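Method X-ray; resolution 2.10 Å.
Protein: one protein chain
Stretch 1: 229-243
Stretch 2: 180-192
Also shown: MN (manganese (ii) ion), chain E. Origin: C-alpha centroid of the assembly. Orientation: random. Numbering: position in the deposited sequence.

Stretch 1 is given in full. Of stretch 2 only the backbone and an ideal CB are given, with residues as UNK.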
# COMPACT_ATOMS: atom_id res chain seq x y z
N PHE A 229 2.60 8.76 -11.09
CA PHE A 229 3.63 9.80 -10.80
C PHE A 229 5.00 9.16 -10.53
O PHE A 229 5.93 9.89 -10.14
CB PHE A 229 3.10 10.69 -9.67
CG PHE A 229 1.76 11.30 -10.03
CD1 PHE A 229 1.69 12.46 -10.78
CD2 PHE A 229 0.56 10.66 -9.72
CE1 PHE A 229 0.48 13.01 -11.16
CE2 PHE A 229 -0.66 11.19 -10.12
CZ PHE A 229 -0.70 12.36 -10.85
N LYS A 230 5.14 7.84 -10.72
CA LYS A 230 6.45 7.14 -10.64
C LYS A 230 7.02 7.07 -12.06
O LYS A 230 6.36 6.59 -12.98
CB LYS A 230 6.33 5.75 -10.01
CG LYS A 230 5.68 5.72 -8.63
CD LYS A 230 6.33 6.62 -7.60
CE LYS A 230 5.60 6.54 -6.27
NZ LYS A 230 6.18 7.43 -5.23
N PRO A 231 8.27 7.55 -12.26
CA PRO A 231 8.80 7.72 -13.61
C PRO A 231 8.91 6.41 -14.43
O PRO A 231 8.89 6.53 -15.65
CB PRO A 231 10.18 8.37 -13.37
CG PRO A 231 10.55 8.02 -11.93
CD PRO A 231 9.23 7.92 -11.20
N LEU A 232 9.00 5.22 -13.80
CA LEU A 232 9.15 3.93 -14.54
C LEU A 232 7.87 3.08 -14.45
O LEU A 232 7.88 1.87 -14.95
CB LEU A 232 10.40 3.17 -14.05
CG LEU A 232 11.71 3.95 -14.25
CD1 LEU A 232 12.84 3.39 -13.43
CD2 LEU A 232 12.07 4.03 -15.74
N CYS A 233 6.79 3.66 -13.88
CA CYS A 233 5.44 3.02 -13.80
C CYS A 233 4.52 3.62 -14.86
O CYS A 233 4.49 3.06 -15.96
CB CYS A 233 4.84 3.12 -12.40
SG CYS A 233 3.33 2.14 -12.21
N GLY A 234 3.80 4.71 -14.54
CA GLY A 234 2.87 5.41 -15.46
C GLY A 234 1.46 4.83 -15.41
O GLY A 234 0.66 5.20 -16.27
N GLU A 235 1.15 3.95 -14.44
CA GLU A 235 -0.14 3.22 -14.36
C GLU A 235 -0.74 3.30 -12.93
O GLU A 235 0.03 3.38 -11.97
CB GLU A 235 0.15 1.78 -14.79
CG GLU A 235 -1.10 0.96 -15.06
CD GLU A 235 -2.07 1.66 -15.99
OE1 GLU A 235 -2.83 2.59 -15.52
OE2 GLU A 235 -2.04 1.29 -17.18
N THR A 236 -2.07 3.23 -12.82
CA THR A 236 -2.76 3.06 -11.51
C THR A 236 -2.51 1.64 -11.00
O THR A 236 -2.28 0.72 -11.81
CB THR A 236 -4.26 3.34 -11.57
OG1 THR A 236 -4.79 2.43 -12.53
CG2 THR A 236 -4.56 4.78 -11.94
N TYR A 237 -2.56 1.47 -9.69
CA TYR A 237 -2.55 0.14 -9.04
C TYR A 237 -3.96 -0.08 -8.51
O TYR A 237 -4.33 0.56 -7.51
CB TYR A 237 -1.55 0.04 -7.88
CG TYR A 237 -0.15 0.60 -8.07
CD1 TYR A 237 0.77 -0.02 -8.90
CD2 TYR A 237 0.29 1.71 -7.36
CE1 TYR A 237 2.07 0.47 -9.03
CE2 TYR A 237 1.59 2.18 -7.44
CZ TYR A 237 2.49 1.55 -8.27
OH TYR A 237 3.79 1.97 -8.37
N PRO A 238 -4.78 -0.97 -9.11
CA PRO A 238 -4.42 -1.77 -10.28
C PRO A 238 -4.76 -1.04 -11.58
O PRO A 238 -5.36 0.04 -11.57
CB PRO A 238 -5.25 -3.03 -10.06
CG PRO A 238 -6.50 -2.56 -9.32
CD PRO A 238 -6.13 -1.28 -8.62
N PRO A 239 -4.40 -1.60 -12.75
CA PRO A 239 -4.83 -1.07 -14.04
C PRO A 239 -6.31 -1.35 -14.37
O PRO A 239 -6.94 -2.16 -13.73
CB PRO A 239 -3.92 -1.76 -15.05
CG PRO A 239 -3.46 -3.01 -14.39
CD PRO A 239 -3.57 -2.80 -12.89
N LYS A 240 -6.79 -0.67 -15.39
CA LYS A 240 -8.20 -0.67 -15.85
C LYS A 240 -8.74 -2.11 -15.99
O LYS A 240 -9.85 -2.34 -15.52
CB LYS A 240 -8.31 0.11 -17.15
CG LYS A 240 -9.71 0.25 -17.73
CD LYS A 240 -10.72 0.80 -16.80
CE LYS A 240 -12.05 1.02 -17.49
NZ LYS A 240 -11.93 1.94 -18.64
N LYS A 241 -8.03 -3.02 -16.65
CA LYS A 241 -8.55 -4.40 -16.87
C LYS A 241 -8.91 -5.04 -15.52
O LYS A 241 -10.00 -5.64 -15.41
CB LYS A 241 -7.52 -5.27 -17.61
CG LYS A 241 -8.12 -6.53 -18.23
CD LYS A 241 -7.09 -7.48 -18.83
CE LYS A 241 -7.75 -8.64 -19.55
NZ LYS A 241 -6.84 -9.31 -20.50
N ILE A 242 -8.08 -4.85 -14.50
CA ILE A 242 -8.32 -5.43 -13.15
C ILE A 242 -9.48 -4.68 -12.49
O ILE A 242 -10.35 -5.35 -11.91
CB ILE A 242 -7.05 -5.41 -12.29
CG1 ILE A 242 -5.87 -6.11 -12.98
CG2 ILE A 242 -7.33 -5.93 -10.89
CD1 ILE A 242 -6.15 -7.45 -13.57
N VAL A 243 -9.52 -3.35 -12.62
CA VAL A 243 -10.59 -2.51 -12.03
C VAL A 243 -11.94 -3.00 -12.54
O VAL A 243 -12.87 -3.14 -11.74
CB VAL A 243 -10.36 -1.01 -12.32
CG1 VAL A 243 -11.61 -0.19 -11.98
CG2 VAL A 243 -9.15 -0.49 -11.55
N UNK A 180 -3.69 -3.05 -0.17
CA UNK A 180 -2.93 -1.97 -0.75
C UNK A 180 -2.40 -2.27 -2.15
O UNK A 180 -1.95 -3.41 -2.38
CB UNK A 180 -1.76 -1.62 0.18
N UNK A 181 -2.46 -1.28 -3.03
CA UNK A 181 -1.86 -1.24 -4.40
C UNK A 181 -1.52 -2.65 -4.93
O UNK A 181 -0.32 -2.96 -5.02
CB UNK A 181 -0.59 -0.39 -4.39
N UNK A 182 -2.51 -3.44 -5.37
CA UNK A 182 -2.28 -4.89 -5.66
C UNK A 182 -1.63 -5.16 -7.03
O UNK A 182 -1.69 -6.32 -7.48
CB UNK A 182 -3.61 -5.64 -5.60
N UNK A 183 -0.99 -4.19 -7.67
CA UNK A 183 -0.13 -4.46 -8.86
C UNK A 183 1.21 -3.74 -8.69
O UNK A 183 1.75 -3.21 -9.71
CB UNK A 183 -0.81 -4.01 -10.15
N UNK A 184 1.74 -3.72 -7.47
CA UNK A 184 3.00 -2.99 -7.13
C UNK A 184 4.18 -3.60 -7.90
O UNK A 184 5.20 -2.92 -8.05
CB UNK A 184 3.27 -3.04 -5.63
N UNK A 185 4.05 -4.83 -8.38
CA UNK A 185 5.02 -5.51 -9.28
C UNK A 185 5.17 -4.74 -10.61
O UNK A 185 6.13 -5.07 -11.34
CB UNK A 185 4.57 -6.95 -9.56
N UNK A 186 4.35 -3.72 -10.87
CA UNK A 186 4.44 -2.89 -12.12
C UNK A 186 5.14 -1.55 -11.86
O UNK A 186 5.27 -0.76 -12.81
CB UNK A 186 3.04 -2.63 -12.69
N UNK A 187 5.62 -1.30 -10.64
CA UNK A 187 6.18 0.04 -10.30
C UNK A 187 7.38 0.37 -11.19
O UNK A 187 7.54 1.57 -11.51
CB UNK A 187 6.60 0.09 -8.83
N UNK A 188 8.19 -0.62 -11.61
CA UNK A 188 9.41 -0.36 -12.44
C UNK A 188 9.26 -1.00 -13.81
O UNK A 188 10.27 -1.28 -14.48
CB UNK A 188 10.67 -0.90 -11.76
N UNK A 189 8.00 -1.22 -14.20
CA UNK A 189 7.56 -1.80 -15.49
C UNK A 189 8.53 -1.47 -16.64
O UNK A 189 9.02 -2.39 -17.35
CB UNK A 189 6.16 -1.29 -15.84
N UNK A 190 8.72 -0.18 -16.87
CA UNK A 190 9.33 0.32 -18.12
C UNK A 190 10.83 0.01 -18.09
O UNK A 190 11.42 -0.10 -19.17
CB UNK A 190 9.09 1.82 -18.29
N UNK A 191 11.43 -0.19 -16.91
CA UNK A 191 12.86 -0.58 -16.77
C UNK A 191 13.06 -1.96 -17.42
O UNK A 191 14.15 -2.24 -17.92
CB UNK A 191 13.28 -0.61 -15.30
N UNK A 192 12.01 -2.77 -17.47
CA UNK A 192 12.07 -4.14 -18.02
C UNK A 192 11.39 -4.21 -19.39
O UNK A 192 11.27 -5.34 -19.88
CB UNK A 192 11.41 -5.13 -17.06
MN MN E . 2.74 0.75 0.11

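At position 180 nothing of stretch 1 lies near an ideal CB, so stretch 1 sets no preference; the residue is Gly 180. Position 181 has a positive phi of 19°, its ideal CB is 3.6 Å from Tyr 237 CB, and the manganese ion lies beyond. A metal ligand such as histidine, aspartate or glutamate would suit. It is His 181, whose NE2 binds MN at 2.1 Å while its CB packs against Tyr 237.

The CB of 182 points sideways, with Pro 238 and Ile 242 within reach of a longer side chain; an aliphatic residue fits. Ile 182 places CG1 4.3 Å from Pro 238 CB and CD1 4.5 Å from Ile 242 CG2.

Position 183 points toward stretch 1, its ideal CB 4.1 Å from Pro 239 CD and 4.2 Å from Pro 238 CA. So close a wall favours a small residue: alanine, serine, perhaps cysteine. Ser 183 directs OG to 3.3 Å from Tyr 237 CA, and water 1 links OG (2.6 Å) to Thr 236 O (2.8 Å from the same water).

At 184 the CB points sideways beside the Tyr 237 ring, which invites an apolar side chain. Leu 184 lays CD1 over one face of that ring, 4.0 Å from Tyr 237 CZ. Position 185 points away; it is Cys 185.

At 186 the CB is sideways, 4.8 Å from Cys 233 SG, and many side chains could pass. Gln 186 leads away from stretch 1, and its NE2 donates to OE1 of the residue at 189 (2.8 Å), bracing the type I turn that begins here.

Position 187 points away overall, yet its ideal CB is 3.4 Å from Tyr 237 OH. A long side chain could run out beside Lys 230. Lys 187 is fully extended; its CE lies 4.1 Å from Lys 230 CG, and water 3 accepts from both NZ atoms, bridging two like charges.

Position 188 points away, but Leu 232 offers an apolar neighbour, so leucine, methionine or an aromatic residue would suit. Phe 188 brings CD1 to 4.3 Å from Leu 232 CD1.

Position 189 points toward stretch 1, its ideal CB 4.7 Å from Cys 233 O; a side-chain donor of moderate length suits. Gln 189 sets NE2 3.1 Å from Cys 233 O.

Position 190 also points toward stretch 1, its ideal CB 3.6 Å from Leu 232 O and 5.3 Å from Cys 233 O. Several polar or flexible side chains would suit. The backbone N donates to Leu 232 O at 2.9 Å, a bond that does not depend on the side chain; Gln 190 has NE2 3.9 Å from Cys 233 O.

At 191 an apolar residue could meet Leu 232: Phe 191 CB lies 4.4 Å from Leu 232 CD1, its ring leading away. Position 192, out of reach, is Phe 192.

Stretch 2 (180-192) GHISLCQKFQQFF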
# COMPACT_ATOMS: atom_id res chain seq x y z
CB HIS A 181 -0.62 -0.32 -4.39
CG HIS A 181 0.27 -0.46 -3.20
ND1 HIS A 181 0.80 -1.69 -2.81
CD2 HIS A 181 0.77 0.47 -2.34
CE1 HIS A 181 1.58 -1.51 -1.75
NE2 HIS A 181 1.58 -0.18 -1.43
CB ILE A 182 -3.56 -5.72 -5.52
CG1 ILE A 182 -4.65 -5.32 -6.52
CG2 ILE A 182 -4.05 -5.72 -4.08
CD1 ILE A 182 -5.71 -6.40 -6.73
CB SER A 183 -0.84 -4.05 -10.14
OG SER A 183 -1.13 -2.65 -10.13
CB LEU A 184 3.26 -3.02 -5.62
CG LEU A 184 4.38 -2.09 -5.15
CD1 LEU A 184 3.95 -0.63 -5.27
CD2 LEU A 184 4.75 -2.40 -3.71
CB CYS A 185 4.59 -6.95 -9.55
SG CYS A 185 2.94 -7.14 -10.30
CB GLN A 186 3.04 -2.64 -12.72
CG GLN A 186 2.24 -3.91 -12.95
CD GLN A 186 2.94 -4.94 -13.82
OE1 GLN A 186 3.04 -6.11 -13.47
NE2 GLN A 186 3.44 -4.50 -14.97
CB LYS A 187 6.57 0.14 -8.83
CG LYS A 187 7.16 1.49 -8.45
CD LYS A 187 7.38 1.67 -6.99
CE LYS A 187 7.99 3.01 -6.64
NZ LYS A 187 8.14 3.11 -5.17
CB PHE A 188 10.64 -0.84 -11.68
CG PHE A 188 10.79 -0.19 -10.34
CD1 PHE A 188 10.93 1.19 -10.22
CD2 PHE A 188 10.76 -0.96 -9.19
CE1 PHE A 188 11.04 1.79 -8.97
CE2 PHE A 188 10.91 -0.37 -7.95
CZ PHE A 188 11.04 1.00 -7.84
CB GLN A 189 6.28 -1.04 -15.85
CG GLN A 189 5.17 -1.97 -16.17
CD GLN A 189 3.86 -1.25 -16.19
OE1 GLN A 189 2.89 -1.92 -15.98
NE2 GLN A 189 3.82 0.06 -16.45
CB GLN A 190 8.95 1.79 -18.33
CG GLN A 190 7.43 2.05 -18.39
CD GLN A 190 6.60 1.59 -19.60
OE1 GLN A 190 7.06 0.94 -20.57
NE2 GLN A 190 5.31 1.92 -19.55
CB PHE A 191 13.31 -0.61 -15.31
CG PHE A 191 14.80 -0.83 -15.12
CD1 PHE A 191 15.69 0.22 -15.25
CD2 PHE A 191 15.29 -2.08 -14.74
CE1 PHE A 191 17.05 0.01 -15.05
CE2 PHE A 191 16.65 -2.28 -14.56
CZ PHE A 191 17.53 -1.23 -14.71
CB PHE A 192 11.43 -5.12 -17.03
CG PHE A 192 12.07 -5.09 -15.67
CD1 PHE A 192 11.63 -4.21 -14.70
CD2 PHE A 192 13.17 -5.89 -15.40
CE1 PHE A 192 12.25 -4.16 -13.46
CE2 PHE A 192 13.80 -5.81 -14.18
CZ PHE A 192 13.34 -4.97 -13.21
O HOH W 1 -0.36 -1.26 -12.23
O HOH W 2 8.94 4.14 -11.08
O HOH W 3 8.85 5.96 -5.38
O HOH W 4 4.05 0.96 -1.80
O HOH W 5 1.92 2.32 -0.19
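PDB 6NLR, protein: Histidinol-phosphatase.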